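PDB 3L84: transketolase from Campylobacter jejuni, which is a thiamine diphosphate-dependent enzyme of the transketolase family, built from two cofactor-binding-type alpha/beta domains and a C-terminal domain and assembled here from two chains. Local coordinates for residues N57-F63 against D143-L149. Coordinates in Å, arbitrary orientation, origin at the centre of the assembly. Where two conformers were deposited one is given. Residue numbers count along the deposited sequence, not the author numbering.
Sequences NRDRLVF and DHKIYCL
Strands 60-63 and 146-149 (the second continuing to 151) are extended, phi -90 to -128°, psi 98 to 129°, and run parallel, their axes 4.7 Å apart at 13°, with Arg60 to Phe63 in register with Ile146 to Leu149. The Asn57 side-chain amide pairs with the backbone N and the carboxylate of Asp143 (Asp143 N to Asn57 OD1 2.9 Å, Asn57 ND2 to Asp143 OD1 2.8 Å). His144, chi1 p, points toward 57-63; its ring stacks on the Arg60 guanidinium (centres 4.6 Å apart, planes at 27°), while His144 ND1 donates to Lys145 O (3.0 Å) and NE2 bonds to Tyr404 OH. Lys145 N donates to Asp59 OD1 (2.8 Å), and Lys145 O accepts from Arg60 N (3.0 Å). Ile146 shares a face with Cys148, Arg60 and Val62; Ile146 and Cys148 pack on Ala123 and Val62 on Phe126 of helix 118-137. Tyr147 N donates to Arg60 O (2.9 Å) and Tyr147 O accepts from Val62 N (2.8 Å); on the opposite face, toward helix 30-42, Tyr147 CB meets Leu61 CD1 (4.0 Å), and a water joins Tyr147 OH to Asp59 OD2 (both 2.7 Å). Leu149 N donates to Val62 O (2.9 Å), and Leu149 CD2 sits over the Phe63 ring, 4.2 Å from its centroid, a CH-pi contact. This is the edge pairing of a five-stranded parallel sheet in the thiamine diphosphate-binding family region. Polar side-chain bonds and the Arg60-His144 stack gather at the N-terminal end, apolar contacts at the other; the backbone ladder demands no particular side chains, so specificity probably lies at the ends.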
# COMPACT_ATOMS: atom_id res chain seq x y z
N ASN A 57 -11.65 -3.82 30.40
CA ASN A 57 -12.63 -2.76 30.22
C ASN A 57 -12.04 -1.36 30.41
O ASN A 57 -12.79 -0.42 30.62
CB ASN A 57 -13.88 -2.97 31.10
CG ASN A 57 -15.07 -2.12 30.65
OD1 ASN A 57 -15.34 -1.99 29.48
ND2 ASN A 57 -15.78 -1.51 31.61
N ARG A 58 -10.74 -1.23 30.35
CA ARG A 58 -10.10 0.08 30.34
C ARG A 58 -10.49 0.89 29.10
O ARG A 58 -10.73 0.33 28.03
CB ARG A 58 -8.58 -0.06 30.37
CG ARG A 58 -7.98 -0.61 29.10
CD ARG A 58 -6.55 -1.00 29.29
NE ARG A 58 -5.91 -1.42 28.04
CZ ARG A 58 -5.93 -2.67 27.62
NH1 ARG A 58 -6.59 -3.61 28.26
NH2 ARG A 58 -5.29 -3.03 26.53
N ASP A 59 -10.53 2.21 29.22
CA ASP A 59 -10.53 3.03 28.02
C ASP A 59 -9.23 2.79 27.24
O ASP A 59 -8.17 2.59 27.84
CB ASP A 59 -10.59 4.51 28.36
CG ASP A 59 -11.91 4.94 28.94
OD1 ASP A 59 -12.95 4.25 28.81
OD2 ASP A 59 -11.94 6.02 29.58
N ARG A 60 -9.32 2.81 25.92
CA ARG A 60 -8.17 2.61 25.05
C ARG A 60 -7.77 3.98 24.49
O ARG A 60 -8.56 4.62 23.81
CB ARG A 60 -8.45 1.63 23.88
CG ARG A 60 -9.08 0.25 24.20
CD ARG A 60 -8.20 -0.54 25.09
NE ARG A 60 -8.44 -2.00 25.09
CZ ARG A 60 -9.36 -2.64 25.82
NH1 ARG A 60 -10.23 -1.96 26.56
NH2 ARG A 60 -9.41 -3.97 25.85
N LEU A 61 -6.53 4.42 24.73
CA LEU A 61 -5.98 5.66 24.26
C LEU A 61 -5.01 5.35 23.14
O LEU A 61 -4.13 4.52 23.31
CB LEU A 61 -5.26 6.37 25.38
CG LEU A 61 -4.50 7.66 25.08
CD1 LEU A 61 -5.47 8.69 24.57
CD2 LEU A 61 -3.73 8.11 26.34
N VAL A 62 -5.19 5.98 21.99
CA VAL A 62 -4.31 5.81 20.82
C VAL A 62 -3.76 7.16 20.35
O VAL A 62 -4.54 8.05 19.97
CB VAL A 62 -5.03 5.17 19.65
CG1 VAL A 62 -4.10 5.02 18.41
CG2 VAL A 62 -5.64 3.80 20.03
N PHE A 63 -2.45 7.31 20.31
CA PHE A 63 -1.78 8.46 19.67
C PHE A 63 -1.52 8.08 18.22
O PHE A 63 -0.54 7.41 17.94
CB PHE A 63 -0.44 8.76 20.34
CG PHE A 63 -0.50 9.59 21.59
CD1 PHE A 63 -1.31 9.24 22.65
CD2 PHE A 63 0.36 10.68 21.76
CE1 PHE A 63 -1.35 10.04 23.83
CE2 PHE A 63 0.35 11.43 22.92
CZ PHE A 63 -0.51 11.11 23.95
N ASP A 143 -18.03 -1.43 28.44
CA ASP A 143 -18.68 -0.10 28.34
C ASP A 143 -17.71 1.08 28.16
O ASP A 143 -18.10 2.23 28.30
CB ASP A 143 -19.65 0.13 29.47
CG ASP A 143 -18.97 0.30 30.78
OD1 ASP A 143 -17.71 0.35 30.82
OD2 ASP A 143 -19.69 0.41 31.82
N HIS A 144 -16.50 0.81 27.77
CA HIS A 144 -15.43 1.80 27.83
C HIS A 144 -15.40 2.63 26.53
O HIS A 144 -16.13 2.36 25.56
CB HIS A 144 -14.10 1.06 28.03
CG HIS A 144 -13.73 0.19 26.89
ND1 HIS A 144 -13.10 0.67 25.75
CD2 HIS A 144 -13.95 -1.13 26.66
CE1 HIS A 144 -12.90 -0.34 24.92
NE2 HIS A 144 -13.41 -1.44 25.44
N LYS A 145 -14.58 3.66 26.55
CA LYS A 145 -14.35 4.52 25.39
C LYS A 145 -13.06 4.17 24.68
O LYS A 145 -12.20 3.46 25.22
CB LYS A 145 -14.34 5.98 25.83
CG LYS A 145 -15.63 6.45 26.45
CD LYS A 145 -16.80 6.51 25.48
CE LYS A 145 -18.11 6.98 26.15
NZ LYS A 145 -19.21 6.92 25.17
N ILE A 146 -12.93 4.72 23.47
CA ILE A 146 -11.71 4.68 22.66
C ILE A 146 -11.42 6.10 22.27
O ILE A 146 -12.26 6.75 21.62
CB ILE A 146 -11.85 3.81 21.42
CG1 ILE A 146 -12.19 2.34 21.77
CG2 ILE A 146 -10.55 3.89 20.60
CD1 ILE A 146 -13.60 1.99 22.18
N TYR A 147 -10.32 6.65 22.77
CA TYR A 147 -9.87 8.01 22.48
C TYR A 147 -8.69 7.95 21.55
O TYR A 147 -7.71 7.24 21.79
CB TYR A 147 -9.42 8.72 23.77
CG TYR A 147 -10.51 8.96 24.78
CD1 TYR A 147 -11.40 10.02 24.64
CD2 TYR A 147 -10.66 8.14 25.89
CE1 TYR A 147 -12.37 10.26 25.59
CE2 TYR A 147 -11.65 8.35 26.83
CZ TYR A 147 -12.53 9.41 26.67
OH TYR A 147 -13.55 9.70 27.59
N CYS A 148 -8.75 8.71 20.45
CA CYS A 148 -7.63 8.76 19.53
C CYS A 148 -7.23 10.19 19.31
O CYS A 148 -8.11 11.02 18.99
CB CYS A 148 -8.05 8.16 18.20
SG CYS A 148 -6.81 8.16 16.92
N LEU A 149 -5.95 10.50 19.46
CA LEU A 149 -5.43 11.83 19.09
C LEU A 149 -4.80 11.73 17.73
O LEU A 149 -3.99 10.85 17.49
CB LEU A 149 -4.39 12.32 20.09
CG LEU A 149 -4.84 12.90 21.43
CD1 LEU A 149 -5.80 11.95 22.18
CD2 LEU A 149 -3.58 13.22 22.27
O HOH W 1 -13.80 7.96 29.61